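Local coordinates for protein Nrps/pks (Streptomyces albus, PDB 4OPE) that probably catalyses the decarboxylative Claisen condensation that lengthens the acyl chain, as a ketosynthase domain of the AT-less oxazolomycin synthase, at residues Ala74-Met79 and Ile97-Val102; Met83-Ala88 and Glu573-Pro578; Ala269-Gly274 and Pro284-Val289. One frame throughout, in Å; residues are numbered along the deposited sequence.

Contact 1. Residues Ala74-Met79 and Ile97-Val102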
# COMPACT_ATOMS: atom_id res chain seq x y z
N ALA A 74 -14.15 -18.63 8.11
CA ALA A 74 -13.40 -19.81 7.64
C ALA A 74 -13.82 -20.28 6.26
O ALA A 74 -13.04 -20.88 5.56
CB ALA A 74 -13.56 -20.95 8.62
N SER A 75 -15.05 -19.98 5.88
CA SER A 75 -15.61 -20.50 4.64
C SER A 75 -15.08 -19.89 3.37
O SER A 75 -14.94 -18.70 3.25
CB SER A 75 -17.13 -20.37 4.66
OG SER A 75 -17.60 -21.29 5.61
N PHE A 76 -14.80 -20.79 2.45
CA PHE A 76 -14.26 -20.46 1.17
C PHE A 76 -14.70 -21.52 0.16
O PHE A 76 -15.07 -22.65 0.56
CB PHE A 76 -12.74 -20.41 1.26
CG PHE A 76 -12.07 -19.79 0.07
CD1 PHE A 76 -12.58 -18.64 -0.51
CD2 PHE A 76 -10.99 -20.38 -0.48
CE1 PHE A 76 -11.98 -18.08 -1.62
CE2 PHE A 76 -10.35 -19.83 -1.58
CZ PHE A 76 -10.84 -18.65 -2.14
N ASP A 77 -14.67 -21.14 -1.12
CA ASP A 77 -14.96 -21.99 -2.27
C ASP A 77 -13.66 -22.09 -3.10
O ASP A 77 -13.50 -21.42 -4.14
CB ASP A 77 -16.11 -21.37 -3.07
CG ASP A 77 -16.65 -22.27 -4.16
OD1 ASP A 77 -15.99 -23.29 -4.44
OD2 ASP A 77 -17.74 -21.95 -4.74
N PRO A 78 -12.72 -22.92 -2.63
CA PRO A 78 -11.39 -22.99 -3.27
C PRO A 78 -11.45 -23.52 -4.71
O PRO A 78 -10.64 -23.09 -5.58
CB PRO A 78 -10.60 -23.97 -2.38
CG PRO A 78 -11.62 -24.64 -1.51
CD PRO A 78 -12.84 -23.78 -1.44
N MSE A 79 -12.39 -24.44 -4.95
CA MSE A 79 -12.51 -25.07 -6.25
C MSE A 79 -12.92 -24.01 -7.24
O MSE A 79 -12.54 -24.08 -8.41
CB MSE A 79 -13.49 -26.24 -6.28
CG MSE A 79 -13.11 -27.44 -5.41
SE MSE A 79 -11.29 -28.21 -5.72
CE MSE A 79 -10.78 -28.45 -3.82
N ILE A 97 -11.71 -13.90 1.41
CA ILE A 97 -12.95 -13.18 1.46
C ILE A 97 -12.96 -12.06 0.45
O ILE A 97 -13.98 -11.79 -0.20
CB ILE A 97 -13.18 -12.66 2.87
CG1 ILE A 97 -13.54 -13.87 3.74
CG2 ILE A 97 -14.27 -11.60 2.88
CD1 ILE A 97 -13.79 -13.53 5.18
N PHE A 98 -11.84 -11.39 0.30
CA PHE A 98 -11.77 -10.34 -0.67
C PHE A 98 -11.99 -10.85 -2.12
O PHE A 98 -12.53 -10.14 -2.96
CB PHE A 98 -10.45 -9.60 -0.55
CG PHE A 98 -10.42 -8.32 -1.26
CD1 PHE A 98 -11.29 -7.30 -0.92
CD2 PHE A 98 -9.56 -8.11 -2.27
CE1 PHE A 98 -11.29 -6.09 -1.60
CE2 PHE A 98 -9.55 -6.89 -2.95
CZ PHE A 98 -10.43 -5.88 -2.61
N LEU A 99 -11.60 -12.08 -2.39
CA LEU A 99 -11.86 -12.64 -3.69
C LEU A 99 -13.35 -12.77 -3.94
O LEU A 99 -13.88 -12.38 -5.00
CB LEU A 99 -11.24 -14.01 -3.81
CG LEU A 99 -9.84 -14.08 -4.34
CD1 LEU A 99 -9.37 -15.49 -4.06
CD2 LEU A 99 -9.78 -13.79 -5.83
N GLN A 100 -14.07 -13.29 -2.95
CA GLN A 100 -15.51 -13.37 -3.10
C GLN A 100 -16.15 -11.98 -3.19
O GLN A 100 -17.05 -11.77 -4.00
CB GLN A 100 -16.12 -14.23 -2.00
CG GLN A 100 -15.53 -15.66 -1.99
CD GLN A 100 -16.08 -16.53 -0.85
OE1 GLN A 100 -16.46 -16.02 0.16
NE2 GLN A 100 -16.06 -17.84 -1.01
N THR A 101 -15.64 -11.02 -2.42
CA THR A 101 -16.13 -9.66 -2.49
C THR A 101 -15.97 -9.09 -3.87
O THR A 101 -16.89 -8.53 -4.44
CB THR A 101 -15.37 -8.80 -1.48
OG1 THR A 101 -15.67 -9.28 -0.16
CG2 THR A 101 -15.73 -7.33 -1.61
N VAL A 102 -14.82 -9.28 -4.48
CA VAL A 102 -14.65 -8.73 -5.83
C VAL A 102 -15.60 -9.37 -6.82
O VAL A 102 -16.18 -8.69 -7.66
CB VAL A 102 -13.21 -8.80 -6.31
CG1 VAL A 102 -13.10 -8.29 -7.74
CG2 VAL A 102 -12.36 -7.94 -5.39

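Contact 2. Residues Met83-Ala88 and Glu573-Pro578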
# COMPACT_ATOMS: atom_id res chain seq x y z
N MSE A 83 -7.86 -23.35 -6.55
CA MSE A 83 -6.81 -23.52 -5.59
C MSE A 83 -7.18 -24.74 -4.80
O MSE A 83 -8.33 -25.12 -4.69
CB MSE A 83 -6.58 -22.18 -4.87
CG MSE A 83 -7.09 -22.12 -3.43
SE MSE A 83 -6.75 -20.40 -2.45
CE MSE A 83 -6.82 -19.14 -3.95
N SER A 84 -6.16 -25.40 -4.28
CA SER A 84 -6.33 -26.56 -3.44
C SER A 84 -6.90 -26.16 -2.09
O SER A 84 -6.66 -25.05 -1.60
CB SER A 84 -4.98 -27.21 -3.21
OG SER A 84 -4.11 -26.28 -2.60
N GLN A 85 -7.62 -27.11 -1.50
CA GLN A 85 -8.08 -27.01 -0.12
C GLN A 85 -6.93 -26.68 0.85
O GLN A 85 -7.08 -25.87 1.75
CB GLN A 85 -8.75 -28.32 0.28
CG GLN A 85 -8.96 -28.52 1.77
CD GLN A 85 -9.96 -27.54 2.33
OE1 GLN A 85 -10.87 -27.11 1.63
NE2 GLN A 85 -9.80 -27.19 3.61
N VAL A 86 -5.79 -27.33 0.65
CA VAL A 86 -4.67 -27.19 1.55
C VAL A 86 -4.10 -25.79 1.42
O VAL A 86 -3.85 -25.14 2.44
CB VAL A 86 -3.60 -28.34 1.40
CG1 VAL A 86 -2.14 -27.85 1.44
CG2 VAL A 86 -3.79 -29.38 2.51
N GLU A 87 -3.91 -25.32 0.20
CA GLU A 87 -3.43 -23.97 0.04
C GLU A 87 -4.38 -22.99 0.78
O GLU A 87 -3.92 -22.10 1.48
CB GLU A 87 -3.29 -23.58 -1.44
CG GLU A 87 -2.94 -22.11 -1.62
CD GLU A 87 -2.25 -21.77 -2.95
OE1 GLU A 87 -2.57 -22.38 -4.02
OE2 GLU A 87 -1.38 -20.86 -2.91
N ALA A 88 -5.69 -23.18 0.65
CA ALA A 88 -6.65 -22.26 1.26
C ALA A 88 -6.49 -22.17 2.78
O ALA A 88 -6.51 -21.06 3.33
CB ALA A 88 -8.08 -22.65 0.91
N GLU A 573 -16.86 -24.30 2.09
CA GLU A 573 -15.91 -25.26 2.66
C GLU A 573 -15.10 -24.55 3.74
O GLU A 573 -14.55 -23.47 3.51
CB GLU A 573 -14.93 -25.81 1.62
CG GLU A 573 -15.55 -26.30 0.30
CD GLU A 573 -16.51 -27.47 0.47
OE1 GLU A 573 -17.54 -27.52 -0.26
OE2 GLU A 573 -16.21 -28.34 1.33
N ARG A 574 -15.04 -25.18 4.91
CA ARG A 574 -14.19 -24.75 6.01
C ARG A 574 -12.73 -24.81 5.56
O ARG A 574 -12.27 -25.80 5.03
CB ARG A 574 -14.47 -25.64 7.21
CG ARG A 574 -13.51 -25.43 8.35
CD ARG A 574 -14.08 -25.85 9.71
NE ARG A 574 -13.14 -25.43 10.74
CZ ARG A 574 -13.22 -24.30 11.42
NH1 ARG A 574 -12.27 -24.02 12.31
NH2 ARG A 574 -14.21 -23.44 11.22
N CYS A 575 -12.02 -23.70 5.70
CA CYS A 575 -10.58 -23.66 5.46
C CYS A 575 -9.95 -22.89 6.61
O CYS A 575 -9.89 -21.65 6.65
CB CYS A 575 -10.24 -23.01 4.11
SG CYS A 575 -11.16 -23.71 2.71
N TRP A 576 -9.55 -23.65 7.62
CA TRP A 576 -8.95 -23.08 8.80
C TRP A 576 -7.85 -24.03 9.16
O TRP A 576 -8.05 -25.24 9.12
CB TRP A 576 -9.97 -22.93 9.93
CG TRP A 576 -9.64 -21.81 10.90
CD1 TRP A 576 -9.20 -21.95 12.18
CD2 TRP A 576 -9.74 -20.39 10.67
NE1 TRP A 576 -9.04 -20.72 12.77
CE2 TRP A 576 -9.35 -19.74 11.87
CE3 TRP A 576 -10.12 -19.60 9.58
CZ2 TRP A 576 -9.34 -18.36 12.01
CZ3 TRP A 576 -10.09 -18.20 9.72
CH2 TRP A 576 -9.71 -17.60 10.93
N LEU A 577 -6.67 -23.50 9.46
CA LEU A 577 -5.56 -24.36 9.76
C LEU A 577 -6.02 -25.23 10.94
O LEU A 577 -6.82 -24.79 11.76
CB LEU A 577 -4.31 -23.55 10.09
CG LEU A 577 -2.99 -24.34 10.08
CD1 LEU A 577 -2.51 -24.67 8.67
CD2 LEU A 577 -1.90 -23.58 10.82
N PRO A 578 -5.61 -26.51 10.97
CA PRO A 578 -6.00 -27.32 12.14
C PRO A 578 -5.27 -26.89 13.39
O PRO A 578 -5.84 -26.94 14.49
CB PRO A 578 -5.59 -28.71 11.74
CG PRO A 578 -5.76 -28.70 10.25
CD PRO A 578 -5.19 -27.36 9.85

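Contact 3. Residues Ala269-Gly274 and Pro284-Val289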
# COMPACT_ATOMS: atom_id res chain seq x y z
N ALA A 269 -8.90 13.29 -0.86
CA ALA A 269 -7.66 13.79 -0.35
C ALA A 269 -7.09 12.94 0.79
O ALA A 269 -7.84 12.29 1.57
CB ALA A 269 -7.86 15.22 0.08
N VAL A 270 -5.76 12.93 0.83
CA VAL A 270 -5.00 12.29 1.90
C VAL A 270 -3.88 13.18 2.39
O VAL A 270 -3.38 14.05 1.69
CB VAL A 270 -4.45 10.89 1.51
CG1 VAL A 270 -5.59 10.01 1.02
CG2 VAL A 270 -3.38 10.98 0.43
N ASN A 271 -3.53 12.98 3.65
CA ASN A 271 -2.39 13.66 4.26
C ASN A 271 -1.95 12.98 5.55
O ASN A 271 -2.31 11.83 5.84
CB ASN A 271 -2.72 15.15 4.45
CG ASN A 271 -3.60 15.43 5.66
OD1 ASN A 271 -4.24 14.55 6.24
ND2 ASN A 271 -3.62 16.69 6.05
N HIS A 272 -1.16 13.70 6.33
CA HIS A 272 -0.67 13.17 7.60
C HIS A 272 -0.60 14.24 8.65
O HIS A 272 -0.37 15.41 8.34
CB HIS A 272 0.72 12.55 7.43
CG HIS A 272 1.12 11.68 8.58
ND1 HIS A 272 1.87 12.14 9.64
CD2 HIS A 272 0.84 10.39 8.85
CE1 HIS A 272 2.06 11.16 10.50
NE2 HIS A 272 1.44 10.09 10.06
N GLY A 273 -0.76 13.84 9.90
CA GLY A 273 -0.65 14.79 11.02
C GLY A 273 0.68 15.55 11.21
O GLY A 273 0.71 16.57 11.89
N GLY A 274 1.75 15.10 10.57
CA GLY A 274 3.11 15.53 10.90
C GLY A 274 3.45 15.33 12.38
O GLY A 274 2.95 14.40 13.00
N PRO A 284 -5.91 18.09 14.82
CA PRO A 284 -7.06 18.73 14.18
C PRO A 284 -6.64 19.80 13.20
O PRO A 284 -7.42 20.23 12.38
CB PRO A 284 -7.83 19.31 15.38
CG PRO A 284 -6.76 19.63 16.35
CD PRO A 284 -5.71 18.57 16.20
N ARG A 285 -5.41 20.25 13.28
CA ARG A 285 -4.93 21.17 12.27
C ARG A 285 -4.92 20.46 10.92
O ARG A 285 -5.39 20.99 9.92
CB ARG A 285 -3.53 21.68 12.63
CG ARG A 285 -3.08 22.91 11.85
CD ARG A 285 -1.57 22.94 11.58
NE ARG A 285 -1.25 22.49 10.20
CZ ARG A 285 -0.67 21.33 9.86
NH1 ARG A 285 -0.48 21.07 8.56
NH2 ARG A 285 -0.27 20.44 10.77
N ALA A 286 -4.38 19.25 10.90
CA ALA A 286 -4.19 18.52 9.67
C ALA A 286 -5.52 18.01 9.14
O ALA A 286 -5.75 18.02 7.94
CB ALA A 286 -3.24 17.36 9.91
N GLN A 287 -6.41 17.58 10.03
CA GLN A 287 -7.74 17.24 9.64
C GLN A 287 -8.41 18.42 8.96
O GLN A 287 -9.06 18.28 7.91
CB GLN A 287 -8.56 16.82 10.85
CG GLN A 287 -8.06 15.53 11.51
CD GLN A 287 -8.89 15.07 12.72
OE1 GLN A 287 -9.98 15.56 12.96
NE2 GLN A 287 -8.38 14.10 13.45
N GLY A 288 -8.26 19.58 9.55
CA GLY A 288 -8.80 20.79 8.97
C GLY A 288 -8.30 21.10 7.56
O GLY A 288 -9.10 21.40 6.64
N VAL A 289 -6.99 21.03 7.38
CA VAL A 289 -6.39 21.24 6.08
C VAL A 289 -6.93 20.26 5.04
O VAL A 289 -7.37 20.66 3.95
CB VAL A 289 -4.87 21.08 6.15
CG1 VAL A 289 -4.25 21.16 4.76
CG2 VAL A 289 -4.29 22.16 7.07

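Contact 1. Residues Ala74-Met79 and Ile97-Val102
Q100 is the side chain to follow here, because it reaches from helix 93-108 to the backbone just past strand 75-76. Its CB bond points toward 74-79, and CG stands anti to the carbonyl carbon (chi1 -58°). The chain then runs extended (chi2 177°), which carries the amide straight out from the helix. Q100 CD comes 4.1 Å from F76 CD1. At the tip, Q100 NE2 lies 3.6 Å from F76 CD1 and equally 3.6 Å from D77 N; no hydrogen bond crosses between the segments. Q100 OE1 stays 4.4 Å from S75 O, the closest approach of those two residues. NE2 approaches the phenyl ring obliquely, and the amide and ring planes are 42° apart. In this thiolase-fold ketosynthase the contact seats the short strand 75-76, which pairs with 573-574 from the C-terminal tail, against a buried helix of the N-terminal half. F570, also from the tail, touches Q100 as well. Further round the same ring, F76 CZ meets L99 CD1 at 4.0 Å, an apolar touch between obliquely crossing side chains. F81 lies with its ring parallel to that of F76. D77 sends its carboxylate elsewhere: OD1 takes the N-H of F80, and OD2 that of A571.

Contact 2. Residues Met83-Ala88 and Glu573-Pro578
The start of helix 85-90 meets the C-terminal tail just where the tail leaves its two-stranded antiparallel ladder, 573-574 against 75-76. The sequence leading into C575 and W576 resembles the Tyr-Pro-Phe...Trp linker that wraps back onto the ketosynthase in type I polyketide synthases, and the tail's return here to a helix nearly 500 residues earlier is consistent with that role. The close-packed part is small and centres on C575. Its SG stands anti to its own carbonyl carbon and so is directed at the helix, where A88 CB meets C575 SG at 3.7 Å. C575 CB is beside the same methyl, 3.9 Å from A88 CB. F76 touches both residues, so the sulfur and the methyl sit together in a buried patch.

Toward solvent the contact loosens, and Q85 does the bridging alone. It sits at the start of the helix, whose N-cap is S84, with OG accepting from E87 N. CG of Q85 is anti to the backbone N, but the chain bends at chi2 (67°), which swings the amide back over the tail. Q85 NE2 donates to R574 O at 3.2 Å, and the bond is fairly straight (159° at the hydrogen). The acceptor lies close to the amide plane of Q85, and the donor lies in the plane of the R574 carbonyl. E89 OE1 takes a second bond from NE2, so two acceptors fix the rotation of the amide. The CB of R574 points away from the helix, and W576 CB lies over one face of its guanidinium, offset toward the rim. Q85 OE1 lies between the two regions, 3.6 Å from C575 SG.

Contact 3. Residues Ala269-Gly274 and Pro284-Val289
Strand 263-272 and helix 284-298 open the C-terminal half of the thiolase fold, and this contact is where the end of the strand meets the first turns of the helix after an eleven-residue connection. A286 is the centre of it. Its methyl points toward the strand and settles over the backbone, with A286 CB 3.8 Å from H272 O and likewise 3.8 Å from G273 CA. The methyl thus rests directly on the main chain of G273; G273 O in turn is held by N283 ND2.

N271 supplies the polar link. Its CG takes the crowded position between the backbone N and the carbonyl carbon (chi1 79°), and this aims the amide at the helix. OD1 is bonded to N428 ND2 on the adjacent strand 427-434, so both ends of the buried amide are engaged and its flip is set. Nearby the second subunit packs on the contact, and R285, although poorly ordered, forms a salt bridge through NH1 to D166 of that subunit. The bond from N271 ND2 to A286 O is 3.1 Å long, with the donor above the carbonyl plane, 44° out of it.

Contacts 1 and 2 are neighbours, with centres 11 Å apart, and they interlock along the chain: 83-88 falls between 74-79 and 97-102. They share the small sheet of strands 75-76 and 573-574, where F76 O meets E573 N at 2.9 Å, a probable hydrogen bond. Together they layer helix 93-108, the short strand pair and helix 85-90, so that the C-terminal tail is built into the N-terminal half. Contact 3 lies across the chain's centre, about 36 Å from contact 1 and 42 Å from contact 2 between centres. In sequence it comes after contact 1 but before the tail, and it belongs to the main sheet beside the second subunit.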